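Local structure of Lmo0181 protein (Listeria monocytogenes serovar 1/2a, 5F7V) at residues Q175-N180 and E210-L215; V185-G190 and Q275-F280. The protein binds the cyclic glucan cycloalternan as a substrate-binding lipoprotein, probably delivering it to an ABC transporter in the cell membrane. All blocks are in the same frame, centred on the assembly; numbering follows the deposited sequence.

How the contacts relate
Followed from the N terminus, the chain first runs through 175-180, which leads from strand 171-174 into helix 179-187, and then through 185-190 at the far end of that same helix. Contact 1 closes a short loop of 29 residues when helix 206-220 brings 210-215 back against 175-180. Contact 2 closes a longer one of 84 residues, joining 185-190 to 275-280 at the start of strand 278-287. The segments alternate, so the two loops cross. Helix 179-187 thereby has its entry tied to a neighbouring helix and its exit to the chain leading into strand 278-287. Asn180 O with His279 NE2, and Glu210 OE1 with Asn189 ND2, link the contacts directly.

Contact 1 of 2, residues Q175-N180 and E210-L215; sequences QPVTMN and EALTHL. With GLC (alpha-D-glucopyranose), chain B.
The amide nitrogen of Asn180 is the best-held polar atom, with two hydrogen bonds: ND2 donates to the ring oxygen O5 of a glucose of the bound cycloalternan at 3.0 Å, with an N-H...O angle of 159°, and also to Glu77. OD1 takes the indole N-H of Trp361, so both ends of the amide are held and its rotation is fixed. Pro176 touches another glucose; both residues line the glycan pocket of this extracellular solute-binding protein, where helix 179-187 begins at the sugar. The two segments themselves meet by van der Waals contact. Val177 CG1, anti to the backbone N (chi1 -169°), meets Leu212 CD1 at 3.7 Å, the side chains crossing at about a right angle, while CG2 lies 3.9 Å from Leu215 CB, sliding past it in the opposite direction. The flat end of Gln175 lies against Leu215 CD2, and Pro176 O is buried under Leu215 CD1 with no hydrogen-bonding partner. Thr178 is the N-cap, its OG1 accepting from the N-H of Glu181. The loop runs from strand 171-174 into helix 179-187, with helix 206-220 against Val177 and helices 361-376 and 382-397 against Met179.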
ATOM      1  N   GLN A 175       8.001   4.299 -11.464  1.00  3.72           N
ATOM      2  CA  GLN A 175       6.630   4.147 -10.962  1.00  3.66           C
ATOM      3  C   GLN A 175       6.163   2.757 -11.377  1.00  3.61           C
ATOM      4  O   GLN A 175       6.426   2.299 -12.506  1.00  3.91           O
ATOM      5  CB  GLN A 175       5.740   5.195 -11.602  1.00  3.82           C
ATOM      6  CG  GLN A 175       4.293   5.136 -11.153  1.00  4.02           C
ATOM      7  CD  GLN A 175       3.505   6.408 -11.353  1.00  4.20           C
ATOM      8  OE1 GLN A 175       2.423   6.570 -10.772  1.00  4.58           O
ATOM      9  NE2 GLN A 175       4.017   7.275 -12.185  1.00  4.26           N
ATOM     10  N   PRO A 176       5.472   2.046 -10.484  1.00  3.37           N
ATOM     11  CA  PRO A 176       4.993   0.711 -10.881  1.00  3.43           C
ATOM     12  C   PRO A 176       3.965   0.790 -12.015  1.00  3.40           C
ATOM     13  O   PRO A 176       3.156   1.694 -12.100  1.00  3.31           O
ATOM     14  CB  PRO A 176       4.365   0.178  -9.594  1.00  3.44           C
ATOM     15  CG  PRO A 176       5.055   0.942  -8.495  1.00  3.42           C
ATOM     16  CD  PRO A 176       5.226   2.304  -9.048  1.00  3.32           C
ATOM     17  N   VAL A 177       4.023  -0.184 -12.903  1.00  3.52           N
ATOM     18  CA  VAL A 177       3.022  -0.363 -13.952  1.00  3.54           C
ATOM     19  C   VAL A 177       2.281  -1.661 -13.635  1.00  3.64           C
ATOM     20  O   VAL A 177       2.560  -2.700 -14.208  1.00  3.79           O
ATOM     21  CB  VAL A 177       3.601  -0.318 -15.376  1.00  3.64           C
ATOM     22  CG1 VAL A 177       2.461  -0.231 -16.374  1.00  3.67           C
ATOM     23  CG2 VAL A 177       4.497   0.907 -15.494  1.00  3.57           C
ATOM     24  N   THR A 178       1.365  -1.551 -12.683  1.00  3.56           N
ATOM     25  CA  THR A 178       0.674  -2.670 -12.074  1.00  3.65           C
ATOM     26  C   THR A 178      -0.797  -2.306 -11.912  1.00  3.59           C
ATOM     27  O   THR A 178      -1.154  -1.134 -11.992  1.00  3.48           O
ATOM     28  CB  THR A 178       1.242  -2.987 -10.673  1.00  3.66           C
ATOM     29  OG1 THR A 178       0.997  -1.821  -9.860  1.00  3.52           O
ATOM     30  CG2 THR A 178       2.701  -3.373 -10.726  1.00  3.75           C
ATOM     31  N   MET A 179      -1.640  -3.308 -11.676  1.00  3.81           N
ATOM     32  CA  MET A 179      -3.042  -3.038 -11.376  1.00  4.06           C
ATOM     33  C   MET A 179      -3.178  -2.117 -10.180  1.00  3.79           C
ATOM     34  O   MET A 179      -4.023  -1.219 -10.184  1.00  3.67           O
ATOM     35  CB  MET A 179      -3.799  -4.365 -11.170  1.00  4.68           C
ATOM     36  CG  MET A 179      -5.240  -4.133 -10.764  1.00  5.26           C
ATOM     37  SD  MET A 179      -6.249  -3.371 -12.074  1.00  6.91           S
ATOM     38  CE  MET A 179      -7.130  -4.817 -12.609  1.00  7.41           C
ATOM     39  N   ASN A 180      -2.382  -2.337  -9.133  1.00  3.66           N
ATOM     40  CA  ASN A 180      -2.533  -1.505  -7.928  1.00  3.64           C
ATOM     41  C   ASN A 180      -2.189  -0.066  -8.210  1.00  3.42           C
ATOM     42  O   ASN A 180      -2.883   0.842  -7.742  1.00  3.49           O
ATOM     43  CB  ASN A 180      -1.663  -2.013  -6.780  1.00  3.77           C
ATOM     44  CG  ASN A 180      -2.460  -2.450  -5.581  1.00  3.92           C
ATOM     45  OD1 ASN A 180      -3.533  -3.065  -5.708  1.00  4.28           O
ATOM     46  ND2 ASN A 180      -1.945  -2.128  -4.403  1.00  3.95           N
ATOM     47  N   GLU A 210      -4.839   6.230 -22.434  1.00  4.31           N
ATOM     48  CA  GLU A 210      -3.891   7.348 -22.329  1.00  4.42           C
ATOM     49  C   GLU A 210      -3.097   7.284 -21.040  1.00  4.04           C
ATOM     50  O   GLU A 210      -1.891   7.535 -21.001  1.00  4.07           O
ATOM     51  CB  GLU A 210      -4.685   8.647 -22.430  1.00  4.87           C
ATOM     52  CG  GLU A 210      -3.785   9.876 -22.536  1.00  5.27           C
ATOM     53  CD  GLU A 210      -4.511  11.189 -22.724  1.00  5.91           C
ATOM     54  OE1 GLU A 210      -5.704  11.290 -22.362  1.00  6.63           O
ATOM     55  OE2 GLU A 210      -3.869  12.097 -23.327  1.00  6.67           O
ATOM     56  N   ALA A 211      -3.755   6.945 -19.933  1.00  3.77           N
ATOM     57  CA  ALA A 211      -3.093   6.852 -18.624  1.00  3.60           C
ATOM     58  C   ALA A 211      -2.024   5.778 -18.605  1.00  3.56           C
ATOM     59  O   ALA A 211      -0.920   5.973 -18.093  1.00  3.48           O
ATOM     60  CB  ALA A 211      -4.093   6.624 -17.498  1.00  3.55           C
ATOM     61  N   LEU A 212      -2.371   4.607 -19.143  1.00  3.66           N
ATOM     62  CA  LEU A 212      -1.374   3.533 -19.212  1.00  3.68           C
ATOM     63  C   LEU A 212      -0.229   3.872 -20.125  1.00  3.74           C
ATOM     64  O   LEU A 212       0.918   3.582 -19.762  1.00  3.71           O
ATOM     65  CB  LEU A 212      -2.029   2.234 -19.645  1.00  3.81           C
ATOM     66  CG  LEU A 212      -1.098   0.990 -19.729  1.00  3.88           C
ATOM     67  CD1 LEU A 212      -0.496   0.656 -18.401  1.00  3.75           C
ATOM     68  CD2 LEU A 212      -1.901  -0.194 -20.220  1.00  4.04           C
ATOM     69  N   THR A 213      -0.543   4.488 -21.254  1.00  3.86           N
ATOM     70  CA  THR A 213       0.493   4.922 -22.178  1.00  3.96           C
ATOM     71  C   THR A 213       1.421   5.939 -21.538  1.00  3.83           C
ATOM     72  O   THR A 213       2.660   5.897 -21.779  1.00  3.87           O
ATOM     73  CB  THR A 213      -0.137   5.452 -23.474  1.00  4.14           C
ATOM     74  OG1 THR A 213      -0.971   4.422 -24.016  1.00  4.28           O
ATOM     75  CG2 THR A 213       0.933   5.880 -24.504  1.00  4.28           C
ATOM     76  N   HIS A 214       0.906   6.813 -20.688  1.00  3.77           N
ATOM     77  CA  HIS A 214       1.734   7.750 -19.951  1.00  3.96           C
ATOM     78  C   HIS A 214       2.783   6.981 -19.137  1.00  3.88           C
ATOM     79  O   HIS A 214       3.953   7.372 -19.111  1.00  4.19           O
ATOM     80  CB  HIS A 214       0.806   8.651 -19.127  1.00  4.10           C
ATOM     81  CG  HIS A 214       1.371   9.092 -17.816  1.00  4.24           C
ATOM     82  ND1 HIS A 214       2.342  10.072 -17.629  1.00  4.53           N
ATOM     83  CD2 HIS A 214       0.998   8.676 -16.586  1.00  4.44           C
ATOM     84  CE1 HIS A 214       2.552  10.194 -16.334  1.00  4.41           C
ATOM     85  NE2 HIS A 214       1.753   9.376 -15.695  1.00  4.54           N
ATOM     86  N   LEU A 215       2.378   5.917 -18.445  1.00  3.83           N
ATOM     87  CA  LEU A 215       3.325   5.078 -17.680  1.00  3.84           C
ATOM     88  C   LEU A 215       4.273   4.288 -18.586  1.00  3.97           C
ATOM     89  O   LEU A 215       5.494   4.291 -18.382  1.00  4.00           O
ATOM     90  CB  LEU A 215       2.611   4.101 -16.758  1.00  3.84           C
ATOM     91  CG  LEU A 215       1.728   4.768 -15.689  1.00  3.80           C
ATOM     92  CD1 LEU A 215       0.963   3.684 -14.959  1.00  3.92           C
ATOM     93  CD2 LEU A 215       2.523   5.643 -14.744  1.00  3.79           C
TER
HETATM   94  C1  GLC B   1       1.565  -2.357  -3.531  1.00  2.49           C
HETATM   95  C2  GLC B   1       3.024  -2.574  -3.910  1.00  2.58           C
HETATM   96  C3  GLC B   1       3.803  -1.286  -3.646  1.00  2.64           C
HETATM   97  C4  GLC B   1       3.164  -0.145  -4.416  1.00  2.58           C
HETATM   98  C5  GLC B   1       1.650  -0.067  -4.170  1.00  2.54           C
HETATM   99  C6  GLC B   1       0.912   0.890  -5.110  1.00  2.64           C
HETATM  100  O2  GLC B   1       3.586  -3.679  -3.181  1.00  2.78           O
HETATM  101  O3  GLC B   1       5.144  -1.522  -4.100  1.00  2.88           O
HETATM  102  O4  GLC B   1       3.718   1.114  -3.998  1.00  2.70           O
HETATM  103  O5  GLC B   1       0.988  -1.323  -4.323  1.00  2.49           O
HETATM  104  O6  GLC B   1       1.126   0.465  -6.453  1.00  2.67           O

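Contact 2 of 2, residues V185-G190 and Q275-F280; sequences VAAQNG and QKATHF. With GLC (alpha-D-glucopyranose), chain B.
Three hydrogen bonds and a small apolar patch join the end of helix 179-187 to the run of chain entering strand 278-287. The straightest is from Gln188 NE2 to Ala277 O, 3.0 Å long with an angle of 172° at the hydrogen; the acceptor lies in the amide plane of Gln188 and the donor in the plane of the carbonyl. In the other direction, Gln275 NE2 reaches Ala187 O at 2.9 Å, more bent at 147° but also within the carbonyl plane; its CG stands in the crowded position between the backbone N and the carbonyl carbon (chi1 55°), and the extended chain beyond brings NE2 there. The third, from Gln275 N to Gln188 O, is longer at 3.3 Å and approaches from above the carbonyl plane. Alongside these bonds, Ala187 CB meets Ala277 CB at 3.7 Å, and the latter methyl also rests on Gln188 CG.

What positions these groups lies one shell out. Gln188 has an extended chain beyond CG, and its OE1 accepts from the indole of Trp153, so the amide is held at both ends. Ala187 O is shared with Gly190 N, a bond of the Schellman motif that ends the helix, with Gly190 as its C-prime residue at positive phi. Farther along, in the glycan pocket, His279 brings CE1 within 3.4 Å of C6 of a bound glucose, while its NE2 donates to Asn180 O and Tyr183 meets its ring edge-to-face.

Chemically, Gln275, in the loop before the strand, donates to two carbonyls at the helix end, while Gln188 NE2 donates back. Since a helix C-terminus carries partial negative charge, such donors are probably favoured there. His279, bonded to the same helix, meets the sugar through CE1 by van der Waals contact.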
ATOM      1  N   VAL A 185      -3.658   5.799 -11.207  1.00  3.20           N
ATOM      2  CA  VAL A 185      -3.237   6.572 -12.385  1.00  3.20           C
ATOM      3  C   VAL A 185      -4.390   6.745 -13.372  1.00  3.30           C
ATOM      4  O   VAL A 185      -4.551   7.817 -13.958  1.00  3.34           O
ATOM      5  CB  VAL A 185      -1.966   5.951 -13.024  1.00  3.18           C
ATOM      6  CG1 VAL A 185      -1.564   6.740 -14.241  1.00  3.21           C
ATOM      7  CG2 VAL A 185      -0.838   5.999 -12.001  1.00  3.12           C
ATOM      8  N   ALA A 186      -5.224   5.713 -13.512  1.00  3.35           N
ATOM      9  CA  ALA A 186      -6.472   5.878 -14.304  1.00  3.47           C
ATOM     10  C   ALA A 186      -7.350   6.986 -13.750  1.00  3.52           C
ATOM     11  O   ALA A 186      -7.824   7.845 -14.503  1.00  3.62           O
ATOM     12  CB  ALA A 186      -7.232   4.567 -14.334  1.00  3.54           C
ATOM     13  N   ALA A 187      -7.495   7.010 -12.424  1.00  3.48           N
ATOM     14  CA  ALA A 187      -8.302   8.072 -11.807  1.00  3.57           C
ATOM     15  C   ALA A 187      -7.713   9.444 -11.994  1.00  3.57           C
ATOM     16  O   ALA A 187      -8.454  10.424 -12.066  1.00  3.69           O
ATOM     17  CB  ALA A 187      -8.473   7.763 -10.326  1.00  3.55           C
ATOM     18  N   GLN A 188      -6.397   9.553 -12.119  1.00  3.46           N
ATOM     19  CA  GLN A 188      -5.785  10.839 -12.457  1.00  3.49           C
ATOM     20  C   GLN A 188      -6.134  11.388 -13.841  1.00  3.60           C
ATOM     21  O   GLN A 188      -5.862  12.545 -14.139  1.00  3.66           O
ATOM     22  CB  GLN A 188      -4.258  10.701 -12.343  1.00  3.37           C
ATOM     23  CG  GLN A 188      -3.743  10.504 -10.917  1.00  3.30           C
ATOM     24  CD  GLN A 188      -2.299  10.081 -10.848  1.00  3.21           C
ATOM     25  OE1 GLN A 188      -1.595   9.937 -11.850  1.00  3.19           O
ATOM     26  NE2 GLN A 188      -1.880   9.835  -9.621  1.00  3.18           N
ATOM     27  N   ASN A 189      -6.733  10.551 -14.676  1.00  3.64           N
ATOM     28  CA  ASN A 189      -7.232  10.903 -15.995  1.00  3.78           C
ATOM     29  C   ASN A 189      -8.742  10.706 -16.110  1.00  3.95           C
ATOM     30  O   ASN A 189      -9.276  10.687 -17.204  1.00  4.08           O
ATOM     31  CB  ASN A 189      -6.498  10.105 -17.076  1.00  3.76           C
ATOM     32  CG  ASN A 189      -6.239  10.898 -18.333  1.00  3.88           C
ATOM     33  OD1 ASN A 189      -6.042  12.103 -18.283  1.00  3.93           O
ATOM     34  ND2 ASN A 189      -6.210  10.238 -19.471  1.00  3.97           N
ATOM     35  N   GLY A 190      -9.435  10.617 -14.979  1.00  4.16           N
ATOM     36  CA  GLY A 190     -10.901  10.538 -14.965  1.00  4.59           C
ATOM     37  C   GLY A 190     -11.443   9.165 -15.250  1.00  5.04           C
ATOM     38  O   GLY A 190     -12.665   9.024 -15.409  1.00  5.68           O
ATOM     39  N   GLN A 275      -7.221  15.262 -12.932  1.00  4.47           N
ATOM     40  CA  GLN A 275      -7.462  15.492 -11.502  1.00  4.71           C
ATOM     41  C   GLN A 275      -6.405  14.787 -10.716  1.00  4.32           C
ATOM     42  O   GLN A 275      -5.703  13.920 -11.222  1.00  3.99           O
ATOM     43  CB  GLN A 275      -8.841  15.003 -11.075  1.00  5.25           C
ATOM     44  CG  GLN A 275      -9.117  13.536 -11.414  1.00  5.73           C
ATOM     45  CD  GLN A 275     -10.587  13.134 -11.316  1.00  6.65           C
ATOM     46  OE1 GLN A 275     -11.501  13.985 -11.371  1.00  8.42           O
ATOM     47  NE2 GLN A 275     -10.826  11.866 -11.192  1.00  7.12           N
ATOM     48  N   LYS A 276      -6.270  15.213  -9.471  1.00  4.24           N
ATOM     49  CA  LYS A 276      -5.417  14.523  -8.534  1.00  4.06           C
ATOM     50  C   LYS A 276      -6.082  13.240  -8.077  1.00  3.87           C
ATOM     51  O   LYS A 276      -7.317  13.182  -7.942  1.00  4.06           O
ATOM     52  CB  LYS A 276      -5.143  15.432  -7.335  1.00  4.38           C
ATOM     53  CG  LYS A 276      -4.522  16.755  -7.770  1.00  4.73           C
ATOM     54  CD  LYS A 276      -4.259  17.726  -6.640  1.00  5.11           C
ATOM     55  CE  LYS A 276      -3.679  19.039  -7.113  1.00  5.45           C
ATOM     56  NZ  LYS A 276      -3.612  20.063  -6.047  1.00  5.81           N
ATOM     57  N   ALA A 277      -5.266  12.219  -7.845  1.00  3.58           N
ATOM     58  CA  ALA A 277      -5.756  10.980  -7.244  1.00  3.50           C
ATOM     59  C   ALA A 277      -4.586  10.305  -6.558  1.00  3.41           C
ATOM     60  O   ALA A 277      -3.516  10.133  -7.173  1.00  3.31           O
ATOM     61  CB  ALA A 277      -6.385  10.069  -8.284  1.00  3.47           C
ATOM     62  N   THR A 278      -4.812   9.955  -5.301  1.00  3.46           N
ATOM     63  CA  THR A 278      -3.748   9.378  -4.477  1.00  3.42           C
ATOM     64  C   THR A 278      -4.244   8.086  -3.858  1.00  3.44           C
ATOM     65  O   THR A 278      -5.442   7.810  -3.676  1.00  3.62           O
ATOM     66  CB  THR A 278      -3.362  10.358  -3.389  1.00  3.53           C
ATOM     67  OG1 THR A 278      -4.534  10.674  -2.638  1.00  3.67           O
ATOM     68  CG2 THR A 278      -2.738  11.616  -4.039  1.00  3.52           C
ATOM     69  N   HIS A 279      -3.280   7.231  -3.590  1.00  3.40           N
ATOM     70  CA  HIS A 279      -3.564   5.940  -2.939  1.00  3.44           C
ATOM     71  C   HIS A 279      -3.960   6.135  -1.488  1.00  3.58           C
ATOM     72  O   HIS A 279      -3.526   7.036  -0.798  1.00  3.65           O
ATOM     73  CB  HIS A 279      -2.326   5.060  -2.987  1.00  3.40           C
ATOM     74  CG  HIS A 279      -2.236   4.243  -4.232  1.00  3.32           C
ATOM     75  ND1 HIS A 279      -1.083   4.140  -4.973  1.00  3.26           N
ATOM     76  CD2 HIS A 279      -3.139   3.427  -4.823  1.00  3.33           C
ATOM     77  CE1 HIS A 279      -1.285   3.299  -5.971  1.00  3.24           C
ATOM     78  NE2 HIS A 279      -2.516   2.849  -5.891  1.00  3.28           N
ATOM     79  N   PHE A 280      -4.779   5.218  -0.996  1.00  3.66           N
ATOM     80  CA  PHE A 280      -5.108   5.017   0.418  1.00  3.83           C
ATOM     81  C   PHE A 280      -5.095   3.525   0.675  1.00  3.87           C
ATOM     82  O   PHE A 280      -5.858   2.770   0.090  1.00  3.85           O
ATOM     83  CB  PHE A 280      -6.477   5.605   0.757  1.00  3.95           C
ATOM     84  CG  PHE A 280      -6.815   5.489   2.217  1.00  4.16           C
ATOM     85  CD1 PHE A 280      -6.399   6.481   3.104  1.00  4.30           C
ATOM     86  CD2 PHE A 280      -7.470   4.372   2.703  1.00  4.30           C
ATOM     87  CE1 PHE A 280      -6.705   6.373   4.450  1.00  4.58           C
ATOM     88  CE2 PHE A 280      -7.745   4.254   4.052  1.00  4.57           C
ATOM     89  CZ  PHE A 280      -7.357   5.252   4.885  1.00  4.71           C
TER
HETATM   90  C1  GLC B   1       1.565  -2.357  -3.531  1.00  2.49           C
HETATM   91  C2  GLC B   1       3.024  -2.574  -3.910  1.00  2.58           C
HETATM   92  C3  GLC B   1       3.803  -1.286  -3.646  1.00  2.64           C
HETATM   93  C4  GLC B   1       3.164  -0.145  -4.416  1.00  2.58           C
HETATM   94  C5  GLC B   1       1.650  -0.067  -4.170  1.00  2.54           C
HETATM   95  C6  GLC B   1       0.912   0.890  -5.110  1.00  2.64           C
HETATM   96  O2  GLC B   1       3.586  -3.679  -3.181  1.00  2.78           O
HETATM   97  O3  GLC B   1       5.144  -1.522  -4.100  1.00  2.88           O
HETATM   98  O4  GLC B   1       3.718   1.114  -3.998  1.00  2.70           O
HETATM   99  O5  GLC B   1       0.988  -1.323  -4.323  1.00  2.49           O
HETATM  100  O6  GLC B   1       1.126   0.465  -6.453  1.00  2.67           O